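Local coordinates for putative gdp-fucose protein o-fucosyltransferase 1 (Caenorhabditis elegans, PDB 3ZY2), which belongs to the GDP-fucose protein O-fucosyltransferase family, is assigned to the GT-B fold clan, and holds guanosine-5'-diphosphate in a pocket of its chain, at residues Q23-L28 against V340-D345; H115-N120 against P124-I129; E137-I142 against L169-A174; T317-M322 against S334-I339. All coordinates share one frame; numbering follows the deposited sequence.

Contact 1 (Q23-L28 against V340-D345); sequences QVDQFL and VKRERD
Asp-25, Leu-28 and Val-24 receive the guanidinium of Arg-342. NH1 of Arg-342 lies 2.8 Å from OD1 of Asp-25, a salt bridge whose hydrogen bond is weak, since the N-H...O angle is only 124°. The carboxylate and guanidinium planes are 14° apart, although the two side chains meet at about a right angle. Leu-28 arrives from the opposite direction and sets CD1 over one guanidinium face, 3.4 Å from NE of Arg-342, while CG1 of Val-24 comes to the edge, 3.7 Å from NH2 of Arg-342. The geometry is that of one long side chain spanning two helices: the axes of the segments 23-28 and 340-345 approach no closer than 12.5 Å, and the closest CA atoms, of Asp-25 and Arg-342, are 10.3 Å apart. In the GT-B fold this is a bridge between the two Rossmann-like halves, because helix 20-37 packs with the N-terminal parallel sheet and helix 335-346 with the C-terminal one. Further out, the stronger partner of Asp-25 OD1 is Ser-180 OG, and Gln-188 OE1 accepts from Arg-342 NE. A bend at chi3 (-56°) turns the end of the arginine chain, and these partners probably help fix its rotation.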
loop_
_atom_site.group_PDB
_atom_site.type_symbol
_atom_site.label_atom_id
_atom_site.label_comp_id
_atom_site.label_asym_id
_atom_site.label_seq_id
_atom_site.Cartn_x
_atom_site.Cartn_y
_atom_site.Cartn_z
ATOM N N GLN A 23 -1.179 8.327 14.896
ATOM C CA GLN A 23 -0.103 7.434 15.306
ATOM C C GLN A 23 -0.582 6.544 16.438
ATOM O O GLN A 23 -0.326 5.326 16.437
ATOM C CB GLN A 23 1.088 8.235 15.782
ATOM C CG GLN A 23 1.757 9.019 14.657
ATOM C CD GLN A 23 2.717 10.043 15.182
ATOM O OE1 GLN A 23 3.384 9.827 16.205
ATOM N NE2 GLN A 23 2.787 11.205 14.494
ATOM N N VAL A 24 -1.275 7.144 17.415
ATOM C CA VAL A 24 -1.816 6.365 18.528
ATOM C C VAL A 24 -2.886 5.397 18.021
ATOM O O VAL A 24 -2.934 4.257 18.451
ATOM C CB VAL A 24 -2.375 7.273 19.638
ATOM C CG1 VAL A 24 -3.057 6.449 20.731
ATOM C CG2 VAL A 24 -1.235 8.096 20.255
ATOM N N ASP A 25 -3.733 5.856 17.094
ATOM C CA ASP A 25 -4.818 5.034 16.522
ATOM C C ASP A 25 -4.260 3.739 15.897
ATOM O O ASP A 25 -4.766 2.634 16.155
ATOM C CB ASP A 25 -5.601 5.885 15.516
ATOM C CG ASP A 25 -7.032 5.458 15.387
ATOM O OD1 ASP A 25 -7.665 5.156 16.425
ATOM O OD2 ASP A 25 -7.520 5.421 14.250
ATOM N N GLN A 26 -3.173 3.871 15.141
ATOM C CA GLN A 26 -2.550 2.688 14.530
ATOM C C GLN A 26 -1.772 1.896 15.582
ATOM O O GLN A 26 -1.751 0.665 15.541
ATOM C CB GLN A 26 -1.634 3.099 13.371
ATOM C CG GLN A 26 -2.408 3.506 12.127
ATOM C CD GLN A 26 -1.523 3.486 10.898
ATOM O OE1 GLN A 26 -0.620 4.301 10.775
ATOM N NE2 GLN A 26 -1.770 2.544 9.989
ATOM N N PHE A 27 -1.165 2.573 16.554
ATOM C CA PHE A 27 -0.387 1.884 17.606
ATOM C C PHE A 27 -1.234 0.864 18.402
ATOM O O PHE A 27 -0.767 -0.226 18.693
ATOM C CB PHE A 27 0.265 2.952 18.511
ATOM C CG PHE A 27 1.010 2.413 19.673
ATOM C CD1 PHE A 27 1.917 1.363 19.557
ATOM C CD2 PHE A 27 0.863 3.024 20.912
ATOM C CE1 PHE A 27 2.624 0.893 20.691
ATOM C CE2 PHE A 27 1.575 2.573 22.033
ATOM C CZ PHE A 27 2.453 1.482 21.911
ATOM N N LEU A 28 -2.491 1.208 18.699
ATOM C CA LEU A 28 -3.415 0.247 19.349
ATOM C C LEU A 28 -3.525 -1.038 18.537
ATOM O O LEU A 28 -3.475 -2.135 19.102
ATOM C CB LEU A 28 -4.802 0.859 19.508
ATOM C CG LEU A 28 -4.845 2.128 20.355
ATOM C CD1 LEU A 28 -6.308 2.567 20.429
ATOM C CD2 LEU A 28 -4.252 1.907 21.725
ATOM N N VAL A 340 -8.915 10.878 23.792
ATOM C CA VAL A 340 -9.570 11.247 25.048
ATOM C C VAL A 340 -10.784 10.347 25.295
ATOM O O VAL A 340 -10.972 9.858 26.408
ATOM C CB VAL A 340 -10.052 12.701 25.061
ATOM C CG1 VAL A 340 -10.635 13.040 26.436
ATOM C CG2 VAL A 340 -8.927 13.665 24.741
ATOM N N LYS A 341 -11.616 10.164 24.272
ATOM C CA LYS A 341 -12.814 9.323 24.396
ATOM C C LYS A 341 -12.443 7.918 24.871
ATOM O O LYS A 341 -13.058 7.409 25.826
ATOM C CB LYS A 341 -13.548 9.242 23.042
ATOM C CG LYS A 341 -14.786 8.350 23.049
ATOM C CD LYS A 341 -15.787 8.834 24.107
ATOM C CE LYS A 341 -17.206 8.299 23.892
ATOM N NZ LYS A 341 -17.281 6.798 23.817
ATOM N N ARG A 342 -11.439 7.299 24.247
ATOM C CA ARG A 342 -11.012 5.951 24.648
ATOM C C ARG A 342 -10.431 5.894 26.062
ATOM O O ARG A 342 -10.659 4.916 26.801
ATOM C CB ARG A 342 -9.991 5.391 23.650
ATOM C CG ARG A 342 -10.587 5.169 22.267
ATOM C CD ARG A 342 -9.611 4.447 21.333
ATOM N NE ARG A 342 -8.331 5.146 21.218
ATOM C CZ ARG A 342 -7.894 5.731 20.107
ATOM N NH1 ARG A 342 -8.630 5.733 18.999
ATOM N NH2 ARG A 342 -6.693 6.290 20.104
ATOM N N GLU A 343 -9.679 6.926 26.431
ATOM C CA GLU A 343 -9.115 6.966 27.773
ATOM C C GLU A 343 -10.250 7.055 28.787
ATOM O O GLU A 343 -10.285 6.319 29.792
ATOM C CB GLU A 343 -8.129 8.135 27.919
ATOM C CG GLU A 343 -7.556 8.176 29.352
ATOM C CD GLU A 343 -6.387 9.129 29.528
ATOM O OE1 GLU A 343 -5.802 9.518 28.507
ATOM O OE2 GLU A 343 -6.041 9.434 30.692
ATOM N N ARG A 344 -11.200 7.928 28.508
ATOM C CA ARG A 344 -12.336 8.099 29.418
ATOM C C ARG A 344 -13.197 6.850 29.480
ATOM O O ARG A 344 -13.719 6.505 30.542
ATOM C CB ARG A 344 -13.159 9.313 29.022
ATOM C CG ARG A 344 -12.351 10.600 29.208
ATOM C CD ARG A 344 -13.191 11.834 28.807
ATOM N NE ARG A 344 -14.324 12.082 29.729
ATOM C CZ ARG A 344 -14.202 12.650 30.926
ATOM N NH1 ARG A 344 -13.004 13.046 31.363
ATOM N NH2 ARG A 344 -15.280 12.826 31.700
ATOM N N ASP A 345 -13.305 6.146 28.365
ATOM C CA ASP A 345 -14.087 4.910 28.350
ATOM C C ASP A 345 -13.407 3.759 29.085
ATOM O O ASP A 345 -14.098 2.916 29.672
ATOM C CB ASP A 345 -14.279 4.488 26.909
ATOM C CG ASP A 345 -15.357 5.284 26.181
ATOM O OD1 ASP A 345 -16.136 6.039 26.817
ATOM O OD2 ASP A 345 -15.455 5.092 24.943
#

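Contact 2 (H115-N120 against P124-I129); sequences HSKEGN and PYWDQI
Lys-117, Trp-126 and Pro-124 lose the most surface where the loop 115-120 folds back on helix 122-128. Lys-117 runs obliquely across the base of the indole: its CE lies 3.6 Å from CB of Trp-126, and CG of Lys-117 stands 4.1 Å from CD1 of Trp-126. Bends at chi2 and chi3 carry the amine onward to Asp-127, where NZ of Lys-117 meets OD1 of Asp-127 at 2.7 Å, almost head-on to the carboxylate C-O bond, in a salt bridge. At the other end, Pro-124 CG touches the Asn-120 amide, ND2 at 3.6 Å, the two side chains crossing at about a right angle, while OD1 of that amide is held by Thr-54 OG1. The type I turn from His-115 to Glu-118 brings Ser-116 O to 4.0 Å from CD1 of Trp-126. Both Ser-116 O and Trp-126 NE1 are hydrogen-bonded to Ser-172 OG, just past strand 168-171. The contact mixes apolar packing with a charge pair: lysine methylenes lie against Trp-126 CB, and the salt bridge sits at the exposed margin, where solvent would probably weaken the attraction.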
loop_
_atom_site.group_PDB
_atom_site.type_symbol
_atom_site.label_atom_id
_atom_site.label_comp_id
_atom_site.label_asym_id
_atom_site.label_seq_id
_atom_site.Cartn_x
_atom_site.Cartn_y
_atom_site.Cartn_z
ATOM N N HIS A 115 10.389 0.150 -0.604
ATOM C CA HIS A 115 10.924 1.526 -0.518
ATOM C C HIS A 115 10.682 2.243 0.821
ATOM O O HIS A 115 10.170 3.362 0.884
ATOM C CB HIS A 115 10.481 2.349 -1.731
ATOM C CG HIS A 115 10.904 1.743 -3.032
ATOM N ND1 HIS A 115 12.219 1.715 -3.442
ATOM C CD2 HIS A 115 10.194 1.108 -3.997
ATOM C CE1 HIS A 115 12.299 1.100 -4.610
ATOM N NE2 HIS A 115 11.085 0.719 -4.964
ATOM N N SER A 116 11.105 1.580 1.894
ATOM C CA SER A 116 10.719 1.946 3.266
ATOM C C SER A 116 11.260 3.263 3.811
ATOM O O SER A 116 10.737 3.790 4.801
ATOM C CB SER A 116 11.098 0.815 4.220
ATOM O OG SER A 116 10.381 -0.353 3.892
ATOM N N LYS A 117 12.318 3.782 3.193
ATOM C CA LYS A 117 12.961 5.008 3.658
ATOM C C LYS A 117 12.777 6.228 2.748
ATOM O O LYS A 117 13.372 7.287 2.992
ATOM C CB LYS A 117 14.458 4.767 3.886
ATOM C CG LYS A 117 14.842 4.473 5.327
ATOM C CD LYS A 117 16.180 5.150 5.610
ATOM C CE LYS A 117 17.013 4.408 6.583
ATOM N NZ LYS A 117 18.241 5.195 6.946
ATOM N N GLU A 118 11.974 6.104 1.692
ATOM C CA GLU A 118 11.722 7.295 0.878
ATOM C C GLU A 118 10.633 8.190 1.475
ATOM O O GLU A 118 9.601 7.707 1.975
ATOM C CB GLU A 118 11.500 6.987 -0.613
ATOM C CG GLU A 118 10.224 6.251 -0.976
ATOM C CD GLU A 118 9.939 6.266 -2.481
ATOM O OE1 GLU A 118 10.794 5.802 -3.275
ATOM O OE2 GLU A 118 8.854 6.746 -2.873
ATOM N N GLY A 119 10.905 9.491 1.450
ATOM C CA GLY A 119 9.980 10.492 1.956
ATOM C C GLY A 119 10.141 10.787 3.436
ATOM O O GLY A 119 11.062 10.294 4.093
ATOM N N ASN A 120 9.225 11.606 3.942
ATOM C CA ASN A 120 9.218 12.059 5.327
ATOM C C ASN A 120 7.859 11.671 5.913
ATOM O O ASN A 120 6.820 11.962 5.306
ATOM C CB ASN A 120 9.416 13.580 5.347
ATOM C CG ASN A 120 10.021 14.099 6.658
ATOM O OD1 ASN A 120 9.492 13.871 7.745
ATOM N ND2 ASN A 120 11.113 14.853 6.538
ATOM N N PRO A 124 13.753 10.181 8.085
ATOM C CA PRO A 124 14.208 10.630 9.412
ATOM C C PRO A 124 13.952 9.634 10.552
ATOM O O PRO A 124 14.791 9.525 11.453
ATOM C CB PRO A 124 13.440 11.943 9.626
ATOM C CG PRO A 124 13.207 12.447 8.226
ATOM C CD PRO A 124 12.931 11.215 7.426
ATOM N N TYR A 125 12.836 8.902 10.512
ATOM C CA TYR A 125 12.538 7.904 11.544
ATOM C C TYR A 125 13.596 6.814 11.635
ATOM O O TYR A 125 14.164 6.562 12.712
ATOM C CB TYR A 125 11.175 7.274 11.315
ATOM C CG TYR A 125 10.741 6.401 12.456
ATOM C CD1 TYR A 125 10.004 6.943 13.506
ATOM C CD2 TYR A 125 11.035 5.034 12.476
ATOM C CE1 TYR A 125 9.595 6.168 14.563
ATOM C CE2 TYR A 125 10.603 4.231 13.529
ATOM C CZ TYR A 125 9.895 4.812 14.575
ATOM O OH TYR A 125 9.444 4.036 15.611
ATOM N N TRP A 126 13.885 6.175 10.509
ATOM C CA TRP A 126 14.875 5.103 10.517
ATOM C C TRP A 126 16.294 5.655 10.665
ATOM O O TRP A 126 17.121 5.013 11.312
ATOM C CB TRP A 126 14.705 4.201 9.295
ATOM C CG TRP A 126 13.362 3.491 9.286
ATOM C CD1 TRP A 126 12.292 3.775 8.474
ATOM C CD2 TRP A 126 12.930 2.411 10.147
ATOM N NE1 TRP A 126 11.243 2.929 8.751
ATOM C CE2 TRP A 126 11.599 2.086 9.776
ATOM C CE3 TRP A 126 13.534 1.688 11.186
ATOM C CZ2 TRP A 126 10.865 1.068 10.400
ATOM C CZ3 TRP A 126 12.798 0.658 11.804
ATOM C CH2 TRP A 126 11.471 0.373 11.415
ATOM N N ASP A 127 16.554 6.849 10.115
ATOM C CA ASP A 127 17.846 7.539 10.300
ATOM C C ASP A 127 18.142 7.735 11.782
ATOM O O ASP A 127 19.281 7.537 12.227
ATOM C CB ASP A 127 17.852 8.919 9.625
ATOM C CG ASP A 127 18.217 8.867 8.153
ATOM O OD1 ASP A 127 18.611 7.794 7.646
ATOM O OD2 ASP A 127 18.129 9.948 7.511
ATOM N N GLN A 128 17.110 8.117 12.537
ATOM C CA GLN A 128 17.240 8.412 13.973
ATOM C C GLN A 128 17.828 7.244 14.754
ATOM O O GLN A 128 18.567 7.445 15.723
ATOM C CB GLN A 128 15.896 8.842 14.573
ATOM C CG GLN A 128 15.743 8.667 16.116
ATOM C CD GLN A 128 16.730 9.481 16.948
ATOM O OE1 GLN A 128 17.287 10.486 16.492
ATOM N NE2 GLN A 128 16.954 9.041 18.186
ATOM N N ILE A 129 17.500 6.032 14.326
ATOM C CA ILE A 129 18.015 4.836 14.970
ATOM C C ILE A 129 19.073 4.138 14.117
ATOM O O ILE A 129 19.393 2.970 14.343
ATOM C CB ILE A 129 16.870 3.881 15.439
ATOM C CG1 ILE A 129 15.990 3.416 14.268
ATOM C CG2 ILE A 129 16.060 4.539 16.556
ATOM C CD1 ILE A 129 15.090 2.210 14.609
#

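Contact 3 (E137-I142 against L169-A174); sequences EYFGDI and LAFSSA
The rings of Phe-139 and Phe-171 meet with CE2 of Phe-139 at the edge of Phe-171, near its plane, and with CE2 of Phe-171 coming obliquely to the Phe-139 ring. The pair belongs to the N-terminal six-stranded parallel sheet of a Rossmann-like GT-B half. The planes stand 68° apart and the centroids 5.6 Å, an oblique aromatic pair. The rings of Trp-157 and Trp-99 also meet the Phe-139 ring, while Phe-171 touches Ile-11 and Phe-13 of strand 10-13. Phe-171 is the last residue of strand 168-171, and Phe-139 comes directly after strand 135-138, which is outermost within this chain. Strand 95-98 lies between them, so the aromatics reach across one intervening strand, Phe-171 from the end of its strand and Phe-139 from just past its own. Backbone bonds from Phe-139 to Cys-98 and from Gly-140 to Trp-99 continue the edge pairing into the type I turn 139-142, which Ile-142 N closes on Phe-139 O at 3.0 Å. Nearby, Glu-137 OE1 forms a salt bridge with Arg-237 NE of the second subunit. With chi1 at 59°, CG of Phe-139 sits between its backbone N and carbonyl carbon, which turns the ring toward strand 168-171 until the two CE2 atoms of Phe-139 and Phe-171 are 3.5 Å apart.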
loop_
_atom_site.group_PDB
_atom_site.type_symbol
_atom_site.label_atom_id
_atom_site.label_comp_id
_atom_site.label_asym_id
_atom_site.label_seq_id
_atom_site.Cartn_x
_atom_site.Cartn_y
_atom_site.Cartn_z
ATOM N N GLU A 137 10.806 -8.185 2.458
ATOM C CA GLU A 137 9.918 -9.331 2.696
ATOM C C GLU A 137 8.467 -8.885 2.552
ATOM O O GLU A 137 8.096 -7.811 3.019
ATOM C CB GLU A 137 10.145 -9.961 4.080
ATOM C CG GLU A 137 11.514 -10.625 4.270
ATOM C CD GLU A 137 11.640 -12.026 3.651
ATOM O OE1 GLU A 137 10.604 -12.671 3.353
ATOM O OE2 GLU A 137 12.797 -12.494 3.495
ATOM N N TYR A 138 7.657 -9.701 1.882
ATOM C CA TYR A 138 6.250 -9.383 1.617
ATOM C C TYR A 138 5.327 -10.294 2.400
ATOM O O TYR A 138 5.661 -11.454 2.630
ATOM C CB TYR A 138 5.963 -9.484 0.113
ATOM C CG TYR A 138 6.974 -8.714 -0.694
ATOM C CD1 TYR A 138 7.004 -7.321 -0.659
ATOM C CD2 TYR A 138 7.908 -9.371 -1.482
ATOM C CE1 TYR A 138 7.962 -6.608 -1.375
ATOM C CE2 TYR A 138 8.854 -8.671 -2.215
ATOM C CZ TYR A 138 8.871 -7.287 -2.161
ATOM O OH TYR A 138 9.829 -6.616 -2.894
ATOM N N PHE A 139 4.186 -9.761 2.837
ATOM C CA PHE A 139 3.238 -10.540 3.641
ATOM C C PHE A 139 1.797 -10.485 3.122
ATOM O O PHE A 139 0.892 -11.087 3.714
ATOM C CB PHE A 139 3.298 -10.133 5.129
ATOM C CG PHE A 139 2.986 -8.688 5.378
ATOM C CD1 PHE A 139 1.666 -8.244 5.450
ATOM C CD2 PHE A 139 4.014 -7.760 5.554
ATOM C CE1 PHE A 139 1.375 -6.895 5.676
ATOM C CE2 PHE A 139 3.734 -6.407 5.784
ATOM C CZ PHE A 139 2.417 -5.972 5.849
ATOM N N GLY A 140 1.598 -9.777 2.011
ATOM C CA GLY A 140 0.286 -9.664 1.375
ATOM C C GLY A 140 -0.339 -10.976 0.931
ATOM O O GLY A 140 -1.556 -11.061 0.784
ATOM N N ASP A 141 0.490 -11.997 0.724
ATOM C CA ASP A 141 0.010 -13.305 0.285
ATOM C C ASP A 141 -0.446 -14.191 1.448
ATOM O O ASP A 141 -1.012 -15.267 1.233
ATOM C CB ASP A 141 1.070 -14.022 -0.558
ATOM C CG ASP A 141 2.429 -14.062 0.119
ATOM O OD1 ASP A 141 2.556 -14.686 1.199
ATOM O OD2 ASP A 141 3.379 -13.476 -0.445
ATOM N N ILE A 142 -0.193 -13.742 2.678
ATOM C CA ILE A 142 -0.673 -14.462 3.851
ATOM C C ILE A 142 -2.187 -14.245 3.955
ATOM O O ILE A 142 -2.645 -13.100 4.011
ATOM C CB ILE A 142 0.068 -14.031 5.153
ATOM C CG1 ILE A 142 1.580 -14.260 5.009
ATOM C CG2 ILE A 142 -0.486 -14.779 6.382
ATOM C CD1 ILE A 142 2.428 -13.719 6.161
ATOM N N LEU A 169 10.831 -8.355 12.726
ATOM C CA LEU A 169 9.984 -7.921 11.630
ATOM C C LEU A 169 9.947 -6.406 11.693
ATOM O O LEU A 169 9.558 -5.847 12.718
ATOM C CB LEU A 169 8.559 -8.482 11.774
ATOM C CG LEU A 169 8.125 -9.894 11.369
ATOM C CD1 LEU A 169 9.260 -10.925 11.201
ATOM C CD2 LEU A 169 7.055 -10.423 12.295
ATOM N N ALA A 170 10.353 -5.738 10.619
ATOM C CA ALA A 170 10.427 -4.278 10.595
ATOM C C ALA A 170 9.494 -3.691 9.556
ATOM O O ALA A 170 9.618 -3.988 8.382
ATOM C CB ALA A 170 11.860 -3.825 10.339
ATOM N N PHE A 171 8.563 -2.846 9.994
ATOM C CA PHE A 171 7.520 -2.284 9.128
ATOM C C PHE A 171 7.658 -0.757 9.012
ATOM O O PHE A 171 7.626 -0.047 10.026
ATOM C CB PHE A 171 6.138 -2.592 9.715
ATOM C CG PHE A 171 5.836 -4.055 9.908
ATOM C CD1 PHE A 171 6.177 -4.714 11.102
ATOM C CD2 PHE A 171 5.129 -4.772 8.934
ATOM C CE1 PHE A 171 5.862 -6.045 11.296
ATOM C CE2 PHE A 171 4.814 -6.097 9.132
ATOM C CZ PHE A 171 5.189 -6.753 10.288
ATOM N N SER A 172 7.792 -0.230 7.800
ATOM C CA SER A 172 7.850 1.227 7.664
ATOM C C SER A 172 6.464 1.846 7.730
ATOM O O SER A 172 6.323 3.036 8.024
ATOM C CB SER A 172 8.591 1.683 6.406
ATOM O OG SER A 172 9.305 2.889 6.672
ATOM N N SER A 173 5.441 1.032 7.494
ATOM C CA SER A 173 4.078 1.444 7.775
ATOM C C SER A 173 3.482 0.545 8.845
ATOM O O SER A 173 3.614 -0.670 8.786
ATOM C CB SER A 173 3.225 1.389 6.518
ATOM O OG SER A 173 3.518 2.499 5.694
ATOM N N ALA A 174 2.790 1.156 9.798
ATOM C CA ALA A 174 2.232 0.409 10.921
ATOM C C ALA A 174 1.363 -0.739 10.415
ATOM O O ALA A 174 0.454 -0.500 9.601
ATOM C CB ALA A 174 1.424 1.348 11.807
#

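Contact 4 (T317-M322 against S334-I339); sequences TSLAIM and STFSHI. With GDP (guanosine-5'-diphosphate), chain C.
The N-terminus of helix 335-346 forms one wall of the guanosine-5'-diphosphate pocket, with Ser-334 as its N-cap. OG of Ser-334 donates to GDP O1B at 2.7 Å and accepts from the helix: the bond from Ser-337 N is nearly straight (166°), whereas that from Phe-336 N is weak. Thr-335 adds its backbone N, 3.0 Å from GDP O2B, and its OG1 to the same oxygen. The helix end offers one backbone N-H, that of Thr-335, to the diphosphate, and its dipole would be expected to favour the negative charge. Phe-336, its CG anti to the backbone N (chi1 -170°), is clamped between ligand and protein. GDP N7 stands over one ring face, displaced toward the rim. Over the opposite face, CD2 of Leu-319 makes a CH-pi contact 3.7 Å from the ring centroid of Phe-336, with CG of Leu-319 3.5 Å from its CZ. Met-322 CE comes obliquely to the Phe-336 ring, and Ile-339 CD1 rests 4.0 Å from Leu-319 CD1. Helices 317-322 and 335-339 cross at -51°. Met-322 also packs on Ala-215 and His-217 of strand 213-218 and Ala-286 of strand 282-287, and Leu-319 and Ile-339 meet Phe-20 of helix 20-37.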
loop_
_atom_site.group_PDB
_atom_site.type_symbol
_atom_site.label_atom_id
_atom_site.label_comp_id
_atom_site.label_asym_id
_atom_site.label_seq_id
_atom_site.Cartn_x
_atom_site.Cartn_y
_atom_site.Cartn_z
ATOM N N THR A 317 -0.231 17.197 27.568
ATOM C CA THR A 317 -0.802 17.624 28.839
ATOM C C THR A 317 -2.266 18.001 28.610
ATOM O O THR A 317 -3.114 17.675 29.445
ATOM C CB THR A 317 -0.011 18.755 29.502
ATOM O OG1 THR A 317 1.345 18.308 29.705
ATOM C CG2 THR A 317 -0.619 19.119 30.850
ATOM N N SER A 318 -2.586 18.576 27.451
ATOM C CA SER A 318 -4.006 18.850 27.130
ATOM C C SER A 318 -4.811 17.563 27.076
ATOM O O SER A 318 -5.908 17.506 27.622
ATOM C CB SER A 318 -4.184 19.632 25.826
ATOM O OG SER A 318 -3.778 20.984 26.006
ATOM N N LEU A 319 -4.298 16.543 26.390
ATOM C CA LEU A 319 -5.000 15.256 26.365
ATOM C C LEU A 319 -5.223 14.708 27.783
ATOM O O LEU A 319 -6.312 14.187 28.117
ATOM C CB LEU A 319 -4.196 14.232 25.533
ATOM C CG LEU A 319 -4.227 14.497 24.015
ATOM C CD1 LEU A 319 -3.141 13.674 23.369
ATOM C CD2 LEU A 319 -5.584 14.136 23.403
ATOM N N ALA A 320 -4.179 14.781 28.610
ATOM C CA ALA A 320 -4.260 14.271 29.968
ATOM C C ALA A 320 -5.319 15.026 30.779
ATOM O O ALA A 320 -6.113 14.405 31.495
ATOM C CB ALA A 320 -2.887 14.355 30.638
ATOM N N ILE A 321 -5.333 16.353 30.659
ATOM C CA ILE A 321 -6.335 17.175 31.367
ATOM C C ILE A 321 -7.740 16.795 30.930
ATOM O O ILE A 321 -8.627 16.643 31.745
ATOM C CB ILE A 321 -6.076 18.685 31.169
ATOM C CG1 ILE A 321 -4.782 19.097 31.899
ATOM C CG2 ILE A 321 -7.266 19.542 31.684
ATOM C CD1 ILE A 321 -4.249 20.422 31.454
ATOM N N MET A 322 -7.942 16.636 29.624
ATOM C CA MET A 322 -9.272 16.278 29.130
ATOM C C MET A 322 -9.676 14.900 29.628
ATOM O O MET A 322 -10.864 14.660 29.869
ATOM C CB MET A 322 -9.317 16.371 27.594
ATOM C CG MET A 322 -9.114 17.813 27.068
ATOM S SD MET A 322 -9.444 18.046 25.296
ATOM C CE MET A 322 -7.874 17.417 24.715
ATOM N N SER A 334 -12.223 13.961 14.965
ATOM C CA SER A 334 -10.810 14.051 15.279
ATOM C C SER A 334 -10.275 12.812 16.000
ATOM O O SER A 334 -10.796 12.406 17.066
ATOM C CB SER A 334 -10.569 15.280 16.133
ATOM O OG SER A 334 -9.247 15.295 16.621
ATOM N N THR A 335 -9.192 12.256 15.473
ATOM C CA THR A 335 -8.527 11.147 16.169
ATOM C C THR A 335 -7.822 11.599 17.454
ATOM O O THR A 335 -7.498 10.776 18.313
ATOM C CB THR A 335 -7.512 10.380 15.295
ATOM O OG1 THR A 335 -6.444 11.263 14.919
ATOM C CG2 THR A 335 -8.203 9.824 14.059
ATOM N N PHE A 336 -7.578 12.905 17.570
ATOM C CA PHE A 336 -7.025 13.488 18.784
ATOM C C PHE A 336 -8.090 13.442 19.904
ATOM O O PHE A 336 -7.834 12.965 21.015
ATOM C CB PHE A 336 -6.535 14.901 18.443
ATOM C CG PHE A 336 -5.719 15.563 19.513
ATOM C CD1 PHE A 336 -4.329 15.392 19.551
ATOM C CD2 PHE A 336 -6.314 16.443 20.418
ATOM C CE1 PHE A 336 -3.562 16.039 20.534
ATOM C CE2 PHE A 336 -5.540 17.120 21.390
ATOM C CZ PHE A 336 -4.180 16.920 21.441
ATOM N N SER A 337 -9.309 13.897 19.586
ATOM C CA SER A 337 -10.447 13.692 20.497
ATOM C C SER A 337 -10.640 12.213 20.808
ATOM O O SER A 337 -11.036 11.869 21.929
ATOM C CB SER A 337 -11.758 14.263 19.926
ATOM O OG SER A 337 -11.937 15.647 20.254
ATOM N N HIS A 338 -10.347 11.340 19.831
ATOM C CA HIS A 338 -10.638 9.897 20.012
ATOM C C HIS A 338 -9.736 9.309 21.097
ATOM O O HIS A 338 -10.167 8.449 21.868
ATOM C CB HIS A 338 -10.498 9.146 18.677
ATOM C CG HIS A 338 -11.167 7.794 18.613
ATOM N ND1 HIS A 338 -11.946 7.224 19.605
ATOM C CD2 HIS A 338 -11.160 6.908 17.590
ATOM C CE1 HIS A 338 -12.380 6.040 19.188
ATOM N NE2 HIS A 338 -11.904 5.823 17.979
ATOM N N ILE A 339 -8.505 9.816 21.200
ATOM C CA ILE A 339 -7.625 9.431 22.312
ATOM C C ILE A 339 -8.338 9.689 23.650
ATOM O O ILE A 339 -8.380 8.815 24.523
ATOM C CB ILE A 339 -6.305 10.243 22.296
ATOM C CG1 ILE A 339 -5.424 9.791 21.128
ATOM C CG2 ILE A 339 -5.577 10.006 23.643
ATOM C CD1 ILE A 339 -4.228 10.707 20.902
HETATM P PB GDP C . -6.778 14.749 13.829
HETATM O O1B GDP C . -7.335 15.699 14.824
HETATM O O2B GDP C . -7.165 13.259 13.567
HETATM O O3B GDP C . -5.698 15.400 12.769
HETATM O O3A GDP C . -5.567 14.527 15.030
HETATM P PA GDP C . -3.916 14.149 14.747
HETATM O O1A GDP C . -3.691 14.268 16.471
HETATM O O2A GDP C . -3.525 13.104 14.025
HETATM O "O5'" GDP C . -3.743 15.710 13.880
HETATM C "C5'" GDP C . -3.905 16.424 14.943
HETATM C "C4'" GDP C . -3.128 17.445 15.346
HETATM O "O4'" GDP C . -3.138 18.816 15.331
HETATM C "C3'" GDP C . -2.753 17.018 16.613
HETATM O "O3'" GDP C . -1.420 16.000 17.066
HETATM C "C2'" GDP C . -1.608 18.599 17.615
HETATM O "O2'" GDP C . -0.397 18.479 17.013
HETATM C "C1'" GDP C . -2.600 19.484 16.882
HETATM N N9 GDP C . -3.637 19.553 17.638
HETATM C C8 GDP C . -5.322 18.954 17.268
HETATM N N7 GDP C . -5.632 19.399 18.444
HETATM C C5 GDP C . -4.964 19.977 19.363
HETATM C C6 GDP C . -4.922 20.694 20.945
HETATM O O6 GDP C . -5.978 20.609 21.373
HETATM N N1 GDP C . -3.905 21.017 21.084
HETATM C C2 GDP C . -2.753 21.111 20.625
HETATM N N2 GDP C . -1.888 21.482 20.953
HETATM N N3 GDP C . -2.303 20.594 19.205
HETATM C C4 GDP C . -3.529 20.044 18.677
#

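Contacts 1 and 4 share helix 335-346, lie with centres about 9 Å apart, and are wholly buried. In contact 4 this helix works through its N-terminal turn, with apolar packing and hydrogen bonds to phosphate oxygens; in contact 1 it extends an arginine to a salt bridge across the two halves of the fold. Val-340 packs on Leu-319 and Met-322, joining them directly. Contacts 2 and 3 lie together in the N-terminal half, farther from the chain's centre, and touch through Trp-126 CZ2 on Phe-171 O. Contact 3 is purely aromatic and buried, while contact 2 is partly exposed and mixed. Ala-174 touching Gln-26 links contacts 3 and 1.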